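Local coordinates for protein NUDIX hydrolase (Alicyclobacillus acidocaldarius subsp. acidocaldarius, PDB 3QSJ) that probably hydrolyses phosphorus-containing anhydride bonds in the manner of Nudix hydrolases, and binds calcium at its Nudix box helix, at residues A[84-89]-A[172-177]; A[13-18]-A[25-30]; A[9-14]-A[73-78]; A[91-94]-A[100-103]; A[107-112]-A[121-126]. All coordinates share one frame; numbering follows the deposited sequence. Where two conformers were deposited one is given.

Contact 1. Residues A[84-89]-A[172-177]; sequences AEEIGW and AELDAA. With CA (calcium ion), chain B.
Leu174 and Glu86 bury more surface here than any other pair, and they meet methyl against chain at about a right angle. From strand 174-181, Leu174 offers a single branch, CD1, which lies 3.9 Å from Glu86 CB and also touches CG. It comes closest to the carboxylate at Glu86 OE1, 3.5 Å away, a purely van der Waals approach between methyl and oxygen. Glu86 can present its whole length to this methyl because CG stands anti to the carbonyl carbon (chi1 -72°) and the chain runs extended beyond it.

The two carboxylate oxygens thus have different neighbours. OE1 is flanked by the leucine, whereas Glu86 OE2 binds the calcium ion at 2.3 Å. Two waters belong to the same coordination shell, and Glu82 OE1 and the carbonyl oxygen of Gly46 add further ligands. One of these waters donates to Glu85 OE1 across 2.9 Å, which makes Glu85 a second-shell residue; its other oxygen is held by a salt bridge to Arg81.

The next residue along the helix, Ile87, rests CG2 on the methyl of Ala177, the CB atom, at 4.2 Å, while Leu27 and Val29 of strand 24-31 pack around the same isoleucine. The helix then stops at Gly88, whose positive phi suits glycine and whose N still reaches Ala84 O at 3.0 Å. Arg81 to Gly88 fit the REXXEEXG part of the Nudix signature, with Trp89 at the place usually taken by an aliphatic residue, so this is the metal-binding end of the Nudix box helix, packed beside strand 174-181.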
# COMPACT_ATOMS: atom_id res chain seq x y z
N ALA A 84 4.70 5.62 -1.67
CA ALA A 84 5.28 6.91 -2.10
C ALA A 84 6.17 6.63 -3.30
O ALA A 84 6.16 7.39 -4.29
CB ALA A 84 6.09 7.52 -0.95
N GLU A 85 6.93 5.54 -3.24
CA GLU A 85 7.84 5.22 -4.35
C GLU A 85 7.06 4.94 -5.62
O GLU A 85 7.50 5.34 -6.68
CB GLU A 85 8.65 3.95 -4.02
CG GLU A 85 9.64 4.15 -2.87
CD GLU A 85 10.32 2.86 -2.45
OE1 GLU A 85 10.12 1.83 -3.14
OE2 GLU A 85 11.03 2.86 -1.43
N GLU A 86 5.94 4.21 -5.51
CA GLU A 86 5.23 3.73 -6.69
C GLU A 86 4.32 4.76 -7.32
O GLU A 86 4.28 4.85 -8.55
CB GLU A 86 4.45 2.46 -6.27
CG GLU A 86 5.39 1.29 -6.05
CD GLU A 86 4.62 0.03 -5.71
OE1 GLU A 86 3.63 -0.27 -6.42
OE2 GLU A 86 5.07 -0.68 -4.79
N ILE A 87 3.60 5.54 -6.50
CA ILE A 87 2.61 6.48 -7.05
C ILE A 87 2.84 7.95 -6.72
O ILE A 87 2.01 8.79 -7.12
CB ILE A 87 1.16 5.99 -6.76
CG1 ILE A 87 0.92 5.93 -5.24
CG2 ILE A 87 0.91 4.61 -7.44
CD1 ILE A 87 -0.04 6.86 -4.59
N GLY A 88 3.94 8.26 -6.03
CA GLY A 88 4.33 9.67 -5.83
C GLY A 88 3.55 10.46 -4.80
O GLY A 88 3.53 11.71 -4.85
N TRP A 89 2.81 9.78 -3.93
CA TRP A 89 2.08 10.48 -2.86
C TRP A 89 2.56 9.89 -1.52
O TRP A 89 2.59 8.65 -1.36
CB TRP A 89 0.55 10.30 -2.96
CG TRP A 89 -0.05 11.03 -4.16
CD1 TRP A 89 -0.13 10.56 -5.44
CD2 TRP A 89 -0.69 12.31 -4.16
NE1 TRP A 89 -0.67 11.53 -6.26
CE2 TRP A 89 -1.02 12.61 -5.50
CE3 TRP A 89 -0.91 13.29 -3.18
CZ2 TRP A 89 -1.65 13.81 -5.88
CZ3 TRP A 89 -1.58 14.45 -3.53
CH2 TRP A 89 -1.97 14.68 -4.86
N ALA A 172 10.20 2.34 -14.93
CA ALA A 172 9.59 1.33 -15.80
C ALA A 172 8.98 0.09 -15.14
O ALA A 172 8.37 -0.71 -15.84
CB ALA A 172 10.61 0.90 -16.87
N GLU A 173 9.09 -0.05 -13.80
CA GLU A 173 8.57 -1.23 -13.12
C GLU A 173 7.09 -1.46 -13.25
O GLU A 173 6.67 -2.61 -13.43
CB GLU A 173 9.02 -1.24 -11.66
CG GLU A 173 10.40 -1.89 -11.61
CD GLU A 173 11.38 -1.44 -10.55
OE1 GLU A 173 12.55 -1.20 -10.91
OE2 GLU A 173 11.00 -1.41 -9.36
N LEU A 174 6.30 -0.35 -13.22
CA LEU A 174 4.84 -0.44 -13.35
C LEU A 174 4.46 0.18 -14.68
O LEU A 174 5.07 1.16 -15.06
CB LEU A 174 4.16 0.36 -12.19
CG LEU A 174 4.51 -0.13 -10.79
CD1 LEU A 174 3.91 0.76 -9.72
CD2 LEU A 174 4.12 -1.62 -10.62
N ASP A 175 3.50 -0.38 -15.40
CA ASP A 175 3.14 0.30 -16.64
C ASP A 175 1.82 1.04 -16.53
O ASP A 175 1.36 1.62 -17.51
CB ASP A 175 3.19 -0.65 -17.82
CG ASP A 175 2.20 -1.80 -17.75
OD1 ASP A 175 1.32 -1.80 -16.84
OD2 ASP A 175 2.24 -2.67 -18.66
N ALA A 176 1.16 0.92 -15.38
CA ALA A 176 -0.12 1.60 -15.20
C ALA A 176 -0.41 1.77 -13.73
O ALA A 176 0.12 1.03 -12.90
CB ALA A 176 -1.23 0.80 -15.85
N ALA A 177 -1.21 2.78 -13.41
CA ALA A 177 -1.64 3.06 -12.03
C ALA A 177 -2.86 3.91 -12.15
O ALA A 177 -2.86 4.87 -12.93
CB ALA A 177 -0.56 3.80 -11.28
CA CA B . 7.03 -1.76 -4.51
O HOH W 1 8.41 0.27 -4.89
O HOH W 2 8.87 -3.17 -4.44

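Contact 2. Residues A[13-18]-A[25-30]; sequences LVVIRD and EVLVVR
The guanidinium of Arg17 meets the carboxylate of Glu25 at its edge, with OE1 only 6° out of the guanidinium plane, while Trp179 adds a cation-pi contact to the same group. One oxygen takes both donors: Arg17 NE lies 2.8 Å from Glu25 OE1, and NH2 approaches the same atom more bent, at 3.0 Å. NE and NH2 thus grip one oxygen side-on, with the two planes turned 49° apart. Glu25 OE2 accepts from Ala20 N in the turn. Replacing Arg17 by an alanine removes both donors and is likely to leave Glu25 OE1 without its charged mate and Trp179 without its cation.

The same two residues form a hydrogen-bonded antiparallel pair, with Arg17 N to Glu25 O and Glu25 N to Arg17 O both 2.9 Å. Next to it, Ile16 and Val26 are a non-hydrogen-bonded pair. Val26 CG2, anti to its own backbone N, touches Val14 CG1 at 3.8 Å and also reaches Ile16 CG2. Beyond Leu27 N to Val15 O, 3.0 Å, the strands part, and a water takes over, joining Leu13 O, Val15 N and Leu27 O. Val15 and Leu27 lie side by side and point the same way, with 4.0 Å between Val15 CB and Leu27 CD1.

Val14, Ile16 and Val26 pack on helix 198-209, whereas Leu13 and Leu27 face helix 72-87: a beta hairpin in the central sheet of the Nudix alpha/beta/alpha sandwich.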
# COMPACT_ATOMS: atom_id res chain seq x y z
N LEU A 13 -0.35 -1.47 0.80
CA LEU A 13 -1.30 -0.41 1.19
C LEU A 13 -2.46 -0.39 0.24
O LEU A 13 -2.29 -0.24 -0.98
CB LEU A 13 -0.63 0.98 1.22
CG LEU A 13 -1.45 2.06 1.95
CD1 LEU A 13 -1.74 1.63 3.40
CD2 LEU A 13 -0.69 3.42 1.87
N VAL A 14 -3.67 -0.44 0.82
CA VAL A 14 -4.91 -0.45 0.06
C VAL A 14 -5.47 0.94 0.30
O VAL A 14 -5.98 1.22 1.41
CB VAL A 14 -5.86 -1.57 0.56
CG1 VAL A 14 -7.15 -1.62 -0.28
CG2 VAL A 14 -5.15 -2.94 0.55
N VAL A 15 -5.35 1.80 -0.71
CA VAL A 15 -5.78 3.21 -0.58
C VAL A 15 -7.13 3.33 -1.26
O VAL A 15 -7.25 3.08 -2.47
CB VAL A 15 -4.73 4.17 -1.22
CG1 VAL A 15 -5.10 5.63 -0.95
CG2 VAL A 15 -3.31 3.86 -0.70
N ILE A 16 -8.13 3.73 -0.50
CA ILE A 16 -9.50 3.82 -1.03
C ILE A 16 -10.18 5.16 -0.93
O ILE A 16 -9.73 6.04 -0.21
CB ILE A 16 -10.40 2.80 -0.27
CG1 ILE A 16 -10.60 3.20 1.24
CG2 ILE A 16 -9.91 1.36 -0.46
CD1 ILE A 16 -11.67 2.28 2.01
N ARG A 17 -11.26 5.32 -1.69
CA ARG A 17 -12.06 6.54 -1.56
C ARG A 17 -13.52 6.17 -1.91
O ARG A 17 -13.78 5.14 -2.53
CB ARG A 17 -11.51 7.63 -2.50
CG ARG A 17 -11.77 7.30 -3.97
CD ARG A 17 -11.02 8.26 -4.87
NE ARG A 17 -11.37 8.07 -6.30
CZ ARG A 17 -10.80 8.79 -7.26
NH1 ARG A 17 -9.90 9.72 -6.96
NH2 ARG A 17 -11.15 8.58 -8.54
N ASP A 18 -14.46 7.01 -1.52
CA ASP A 18 -15.85 6.82 -1.94
C ASP A 18 -15.91 7.34 -3.37
O ASP A 18 -15.49 8.47 -3.63
CB ASP A 18 -16.78 7.63 -1.05
CG ASP A 18 -16.98 7.00 0.31
OD1 ASP A 18 -17.02 5.72 0.40
OD2 ASP A 18 -17.11 7.76 1.29
N GLU A 25 -13.67 3.05 -4.59
CA GLU A 25 -12.62 3.01 -5.60
C GLU A 25 -11.32 2.82 -4.86
O GLU A 25 -11.22 3.22 -3.71
CB GLU A 25 -12.59 4.33 -6.39
CG GLU A 25 -13.84 4.41 -7.22
CD GLU A 25 -14.12 5.71 -7.92
OE1 GLU A 25 -13.30 6.66 -7.79
OE2 GLU A 25 -15.16 5.77 -8.63
N VAL A 26 -10.31 2.27 -5.55
CA VAL A 26 -9.03 1.88 -4.91
C VAL A 26 -7.89 2.13 -5.88
O VAL A 26 -8.11 2.04 -7.09
CB VAL A 26 -9.13 0.39 -4.46
CG1 VAL A 26 -9.41 -0.58 -5.65
CG2 VAL A 26 -7.91 -0.05 -3.65
N LEU A 27 -6.66 2.40 -5.37
CA LEU A 27 -5.52 2.62 -6.22
C LEU A 27 -4.89 1.26 -6.52
O LEU A 27 -4.51 0.49 -5.60
CB LEU A 27 -4.47 3.51 -5.53
CG LEU A 27 -4.73 5.00 -5.55
CD1 LEU A 27 -3.66 5.71 -4.74
CD2 LEU A 27 -4.67 5.54 -7.02
N VAL A 28 -4.76 0.97 -7.78
CA VAL A 28 -4.10 -0.27 -8.14
C VAL A 28 -3.00 0.07 -9.09
O VAL A 28 -3.03 1.14 -9.72
CB VAL A 28 -5.06 -1.35 -8.73
CG1 VAL A 28 -6.01 -1.89 -7.66
CG2 VAL A 28 -5.83 -0.82 -9.94
N VAL A 29 -2.05 -0.85 -9.23
CA VAL A 29 -0.95 -0.69 -10.19
C VAL A 29 -0.79 -1.98 -11.00
O VAL A 29 -1.24 -3.04 -10.56
CB VAL A 29 0.37 -0.33 -9.48
CG1 VAL A 29 0.20 1.01 -8.70
CG2 VAL A 29 0.83 -1.47 -8.54
N ARG A 30 -0.16 -1.90 -12.18
CA ARG A 30 0.12 -3.14 -12.91
C ARG A 30 1.61 -3.24 -13.20
O ARG A 30 2.19 -2.29 -13.70
CB ARG A 30 -0.68 -3.20 -14.23
CG ARG A 30 -0.31 -4.48 -15.01
CD ARG A 30 -1.16 -4.67 -16.25
NE ARG A 30 -1.00 -3.58 -17.21
CZ ARG A 30 -1.73 -3.50 -18.31
NH1 ARG A 30 -2.59 -4.47 -18.61
NH2 ARG A 30 -1.59 -2.47 -19.13
O HOH W 3 -4.07 1.04 -2.96

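Contact 3. Residues A[9-14]-A[73-78]; sequences KAATLV and PALAVT
Leu75 turns CG anti to its carbonyl carbon (chi1 -73°), and this carries CD2 up to the strand, where it meets the peptide of Ala10 with 3.7 Å between Leu75 CD2 and Ala10 O. Thr78, one helical turn on, has its methyl CG2 anti to the backbone N and OG1 beside that N. CG2 therefore lies 3.9 Å from Ala11 CB, while OG1 is left to hydrogen-bond Asp53 of helix 51-58.

Ala11 sits between them. Its CB points to the helix and comes within 3.1 Å of Leu75 O, a tight fit of methyl against carbonyl oxygen. It also touches Leu75 CD2 at 4.2 Å, so the methyl sits between a leucine branch, a backbone oxygen and a threonine methyl. The CA atoms of Ala11 and Leu75 are only 5.7 Å apart, and the axes of segments 9-14 and 73-78 approach to 7.1 Å at an angle of 61°, an intimacy that the small alanine side chain permits.

No hydrogen bond crosses between the two segments, and the contact is held by van der Waals packing alone. The strand is tied instead to its sheet neighbours, Ala11 to Gly47 and Ala10 to strand 151-160. Leu13 continues the same apolar face under Ala79, Leu80 and Thr83. The helix that carries the metal-binding Glu82 and Glu86 is thereby laid obliquely across the central mixed sheet, as in the Nudix fold.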
# COMPACT_ATOMS: atom_id res chain seq x y z
N LYS A 9 9.41 -10.78 4.59
CA LYS A 9 8.45 -9.83 5.18
C LYS A 9 8.17 -8.67 4.19
O LYS A 9 9.11 -8.09 3.60
CB LYS A 9 8.98 -9.24 6.49
CG LYS A 9 8.93 -10.28 7.65
CD LYS A 9 7.53 -10.37 8.22
CE LYS A 9 7.54 -11.32 9.43
NZ LYS A 9 8.65 -11.00 10.38
N ALA A 10 6.89 -8.35 4.00
CA ALA A 10 6.44 -7.30 3.08
C ALA A 10 5.17 -6.66 3.60
O ALA A 10 4.56 -7.16 4.57
CB ALA A 10 6.13 -7.94 1.71
N ALA A 11 4.77 -5.57 2.94
CA ALA A 11 3.51 -4.91 3.30
C ALA A 11 2.96 -4.23 2.11
O ALA A 11 3.69 -3.84 1.17
CB ALA A 11 3.71 -3.88 4.41
N THR A 12 1.65 -4.10 2.13
CA THR A 12 0.88 -3.54 1.04
C THR A 12 -0.12 -2.53 1.57
O THR A 12 -0.75 -2.79 2.60
CB THR A 12 0.17 -4.70 0.30
OG1 THR A 12 1.17 -5.57 -0.22
CG2 THR A 12 -0.60 -4.19 -0.89
N LEU A 13 -0.35 -1.47 0.80
CA LEU A 13 -1.30 -0.41 1.19
C LEU A 13 -2.46 -0.39 0.24
O LEU A 13 -2.29 -0.24 -0.98
CB LEU A 13 -0.63 0.98 1.22
CG LEU A 13 -1.45 2.06 1.95
CD1 LEU A 13 -1.74 1.63 3.40
CD2 LEU A 13 -0.69 3.42 1.87
N VAL A 14 -3.67 -0.44 0.82
CA VAL A 14 -4.91 -0.45 0.06
C VAL A 14 -5.47 0.94 0.30
O VAL A 14 -5.98 1.22 1.41
CB VAL A 14 -5.86 -1.57 0.56
CG1 VAL A 14 -7.15 -1.62 -0.28
CG2 VAL A 14 -5.15 -2.94 0.55
N PRO A 73 3.63 -1.51 13.40
CA PRO A 73 4.01 -0.11 13.07
C PRO A 73 5.08 -0.09 12.00
O PRO A 73 4.94 0.68 11.06
CB PRO A 73 4.56 0.45 14.40
CG PRO A 73 3.73 -0.32 15.46
CD PRO A 73 3.71 -1.76 14.87
N ALA A 74 6.13 -0.92 12.11
CA ALA A 74 7.17 -0.91 11.06
C ALA A 74 6.59 -1.31 9.72
O ALA A 74 6.93 -0.71 8.71
CB ALA A 74 8.31 -1.88 11.41
N LEU A 75 5.74 -2.36 9.67
CA LEU A 75 5.16 -2.80 8.38
C LEU A 75 4.20 -1.76 7.78
O LEU A 75 4.13 -1.62 6.55
CB LEU A 75 4.53 -4.22 8.54
CG LEU A 75 5.67 -5.26 8.65
CD1 LEU A 75 5.16 -6.59 9.10
CD2 LEU A 75 6.36 -5.44 7.29
N ALA A 76 3.52 -0.97 8.64
CA ALA A 76 2.65 0.15 8.17
C ALA A 76 3.53 1.14 7.44
O ALA A 76 3.19 1.58 6.34
CB ALA A 76 1.94 0.85 9.33
N VAL A 77 4.69 1.41 8.00
CA VAL A 77 5.68 2.27 7.37
C VAL A 77 6.16 1.69 6.04
O VAL A 77 6.22 2.42 5.03
CB VAL A 77 6.85 2.62 8.34
CG1 VAL A 77 7.97 3.32 7.57
CG2 VAL A 77 6.33 3.56 9.46
N THR A 78 6.45 0.38 6.00
CA THR A 78 6.87 -0.29 4.75
C THR A 78 5.82 0.02 3.70
O THR A 78 6.14 0.42 2.61
CB THR A 78 7.01 -1.82 4.97
OG1 THR A 78 8.01 -2.05 5.97
CG2 THR A 78 7.27 -2.58 3.63

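Contact 4. Residues A[91-94]-A[100-103]; sequences LAVR and KMDT
Val93 and Met101 lie side by side and point the same way, the valine offering branch CG1 and the methionine its CB and the atom beyond CG. Residue 101 was built as selenomethionine. Its CG stands anti to the backbone N (chi1 161°) and the chain stays extended to SE, which lies 4.1 Å from Val93 CG1; only the terminal methyl is bent off. The CB of Met101 is 4.0 Å from the same valine methyl.

Under these side chains the backbones are joined by one direct bond, Met101 N to Val93 O at 3.0 Å. It is nearly straight at the hydrogen, 170°, yet the donor stands 39° above the carbonyl plane. A water extends the link, accepting from Val93 N and donating to Met101 O, 2.7 Å away. Lys100 CA adds a CH...O contact to Val93 O, while the ends of the Arg94 and Lys100 side chains lead away from each other.

Strand 93-94 pairs on with strand 130-131, and Leu129 in the loop before that strand touches both Val93 and Met101. Arg94 makes a cation-pi contact with Phe61, and Leu91 reaches back to Leu13 and Val15 of strand 7-18.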
# COMPACT_ATOMS: atom_id res chain seq x y z
N LEU A 91 1.31 9.40 2.02
CA LEU A 91 0.07 9.38 2.78
C LEU A 91 0.34 9.47 4.25
O LEU A 91 1.40 9.02 4.73
CB LEU A 91 -0.70 8.08 2.53
CG LEU A 91 -1.53 8.05 1.23
CD1 LEU A 91 -0.68 8.20 0.06
CD2 LEU A 91 -2.20 6.79 1.11
N ALA A 92 -0.66 10.00 4.99
CA ALA A 92 -0.63 10.01 6.48
C ALA A 92 0.62 10.66 7.08
O ALA A 92 1.06 10.26 8.14
CB ALA A 92 -0.77 8.57 7.02
N VAL A 93 1.08 11.72 6.47
CA VAL A 93 2.24 12.47 7.02
C VAL A 93 1.71 13.70 7.78
O VAL A 93 0.75 14.37 7.32
CB VAL A 93 3.25 12.83 5.90
CG1 VAL A 93 4.34 13.83 6.38
CG2 VAL A 93 3.91 11.55 5.36
N ARG A 94 2.39 14.03 8.92
CA ARG A 94 2.04 15.25 9.65
C ARG A 94 3.26 15.77 10.41
O ARG A 94 4.25 15.04 10.56
CB ARG A 94 0.93 14.91 10.68
CG ARG A 94 1.28 13.71 11.56
CD ARG A 94 0.36 13.68 12.77
NE ARG A 94 0.90 14.59 13.78
CZ ARG A 94 0.45 14.63 15.02
NH1 ARG A 94 -0.51 13.80 15.42
NH2 ARG A 94 0.99 15.48 15.89
N LYS A 100 -1.40 18.27 8.57
CA LYS A 100 -1.28 17.17 7.58
C LYS A 100 -0.64 17.63 6.27
O LYS A 100 -0.87 18.76 5.80
CB LYS A 100 -2.66 16.57 7.29
CG LYS A 100 -3.38 16.05 8.55
CD LYS A 100 -4.83 15.65 8.23
CE LYS A 100 -5.37 14.58 9.17
NZ LYS A 100 -5.73 15.14 10.52
N MSE A 101 0.23 16.81 5.71
CA MSE A 101 0.79 17.07 4.40
C MSE A 101 -0.30 16.64 3.42
O MSE A 101 -0.80 15.52 3.53
CB MSE A 101 2.07 16.22 4.18
CG MSE A 101 2.42 16.12 2.70
SE MSE A 101 4.11 15.15 2.47
CE MSE A 101 5.06 16.52 3.14
N ASP A 102 -0.65 17.48 2.42
CA ASP A 102 -1.70 17.12 1.45
C ASP A 102 -1.28 17.32 -0.01
O ASP A 102 -2.11 17.27 -0.93
CB ASP A 102 -3.01 17.88 1.76
CG ASP A 102 -2.95 19.38 1.63
OD1 ASP A 102 -1.82 19.93 1.45
OD2 ASP A 102 -4.02 20.03 1.71
N THR A 103 0.01 17.53 -0.20
CA THR A 103 0.58 17.71 -1.52
C THR A 103 1.24 16.42 -2.02
O THR A 103 1.73 15.60 -1.23
CB THR A 103 1.62 18.86 -1.53
OG1 THR A 103 2.62 18.54 -0.58
CG2 THR A 103 1.00 20.25 -1.22
O HOH W 4 0.13 12.97 3.94

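Contact 5. Residues A[107-112]-A[121-126]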
# COMPACT_ATOMS: atom_id res chain seq x y z
N PRO A 107 8.15 15.23 -9.04
CA PRO A 107 8.84 14.13 -9.74
C PRO A 107 10.24 13.85 -9.20
O PRO A 107 10.57 12.68 -9.00
CB PRO A 107 8.92 14.64 -11.19
CG PRO A 107 7.78 15.56 -11.33
CD PRO A 107 7.56 16.20 -9.99
N ASP A 108 11.05 14.91 -8.92
CA ASP A 108 12.43 14.76 -8.43
C ASP A 108 12.52 14.13 -7.04
O ASP A 108 13.44 13.38 -6.78
CB ASP A 108 13.18 16.09 -8.43
CG ASP A 108 13.96 16.40 -9.71
OD1 ASP A 108 13.88 15.59 -10.67
OD2 ASP A 108 14.64 17.45 -9.74
N GLU A 109 11.56 14.43 -6.16
CA GLU A 109 11.56 13.85 -4.80
C GLU A 109 11.15 12.41 -4.93
O GLU A 109 11.73 11.57 -4.27
CB GLU A 109 10.57 14.59 -3.88
CG GLU A 109 10.88 16.08 -3.74
CD GLU A 109 9.89 16.86 -2.93
OE1 GLU A 109 8.68 16.81 -3.25
OE2 GLU A 109 10.32 17.54 -1.96
N GLN A 110 10.16 12.11 -5.81
CA GLN A 110 9.78 10.69 -6.02
C GLN A 110 10.98 9.95 -6.61
O GLN A 110 11.28 8.84 -6.19
CB GLN A 110 8.55 10.54 -6.95
CG GLN A 110 8.10 9.10 -7.15
CD GLN A 110 6.88 8.98 -8.04
OE1 GLN A 110 6.37 9.97 -8.63
NE2 GLN A 110 6.36 7.77 -8.16
N ALA A 111 11.68 10.55 -7.55
CA ALA A 111 12.87 9.89 -8.13
C ALA A 111 13.91 9.56 -7.05
O ALA A 111 14.43 8.44 -7.03
CB ALA A 111 13.50 10.79 -9.21
N ASP A 112 14.18 10.53 -6.15
CA ASP A 112 15.10 10.39 -5.01
C ASP A 112 14.65 9.29 -4.04
O ASP A 112 15.49 8.58 -3.50
CB ASP A 112 15.23 11.72 -4.25
CG ASP A 112 16.17 12.71 -4.93
OD1 ASP A 112 16.76 12.36 -5.97
OD2 ASP A 112 16.29 13.85 -4.43
N SER A 121 13.44 8.25 4.99
CA SER A 121 13.76 8.60 6.38
C SER A 121 14.48 9.96 6.47
O SER A 121 14.10 10.82 7.29
CB SER A 121 14.59 7.49 7.01
OG SER A 121 14.96 7.83 8.33
N ALA A 122 15.44 10.20 5.56
CA ALA A 122 16.20 11.44 5.44
C ALA A 122 15.31 12.60 5.05
O ALA A 122 15.43 13.69 5.63
CB ALA A 122 17.30 11.28 4.41
N TRP A 123 14.41 12.39 4.07
CA TRP A 123 13.53 13.47 3.61
C TRP A 123 12.61 13.90 4.78
O TRP A 123 12.39 15.10 4.99
CB TRP A 123 12.70 12.99 2.39
CG TRP A 123 11.88 14.08 1.75
CD1 TRP A 123 12.25 14.86 0.68
CD2 TRP A 123 10.56 14.47 2.09
NE1 TRP A 123 11.24 15.76 0.39
CE2 TRP A 123 10.18 15.51 1.21
CE3 TRP A 123 9.63 14.03 3.05
CZ2 TRP A 123 8.93 16.13 1.29
CZ3 TRP A 123 8.43 14.68 3.16
CH2 TRP A 123 8.08 15.70 2.27
N LEU A 124 12.07 12.91 5.52
CA LEU A 124 11.18 13.23 6.64
C LEU A 124 11.94 13.93 7.79
O LEU A 124 11.42 14.88 8.37
CB LEU A 124 10.49 11.96 7.16
CG LEU A 124 9.45 11.37 6.16
CD1 LEU A 124 8.99 10.01 6.61
CD2 LEU A 124 8.19 12.31 6.06
N SER A 125 13.14 13.41 8.13
CA SER A 125 13.93 13.89 9.28
C SER A 125 14.53 15.28 9.07
O SER A 125 14.74 16.01 10.05
CB SER A 125 14.95 12.85 9.73
OG SER A 125 16.01 12.70 8.81
N ALA A 126 14.70 15.70 7.82
CA ALA A 126 15.15 17.07 7.52
C ALA A 126 13.98 18.06 7.75
O ALA A 126 14.18 19.28 7.86
CB ALA A 126 15.63 17.15 6.06
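One hydrogen bond joins Trp123 to Glu109 across this surface contact: the indole NE1 donates to Glu109 OE2 at 3.1 Å, with an angle of 148° at the hydrogen. From the ring's side the approach is edge-on, the oxygen lying 12° out of the indole plane. Seen from the carboxylate, the donor comes in well above its plane. The two flat groups are turned 79° apart.

Van der Waals contact follows the same edge, since Glu109 OE2 is also 3.8 Å from Trp123 CE2 and lies about as far from CZ2. The tryptophan reaches over with CG anti to the backbone N, while the glutamate chain runs extended beyond its CG.

Helices 107-113 and 119-125 are short neighbours in the stretch that links the Nudix box helix 72-87 to strand 137-143, away from the metal site.

The remaining polar partners lie outside the pair. Glu109 OE1 turns back to accept from Ala106 N at the start of its helix, as the N3 glutamate does in a capping box, though Ala106 has no side-chain group to complete the reciprocal bond. A leucine in place of Glu109 would probably leave both Trp123 NE1 and Ala106 N without this acceptor. Trp123 makes a cation-pi contact with Arg127, and Leu90 and Met101 touch its ring.

Contacts 2 and 3 are buried and share Leu13 and Val14 of strand 7-18; the first joins strand to strand by hydrogen bonds and a salt bridge, the second strand to helix by packing alone. Contact 1 is partly buried and adds a calcium ion; it uses the far end of the helix in contact 3, and Asp175 forms a salt bridge with Arg30 of contact 2. Contacts 4 and 5 lie nearer the surface. Contact 4 combines an apolar pair with a backbone bond, and contact 5 depends on a single indole-carboxylate bond. They meet where Met101 touches Trp123, while Gln110 ties contact 5 to the helix of contact 1 through Glu85 O.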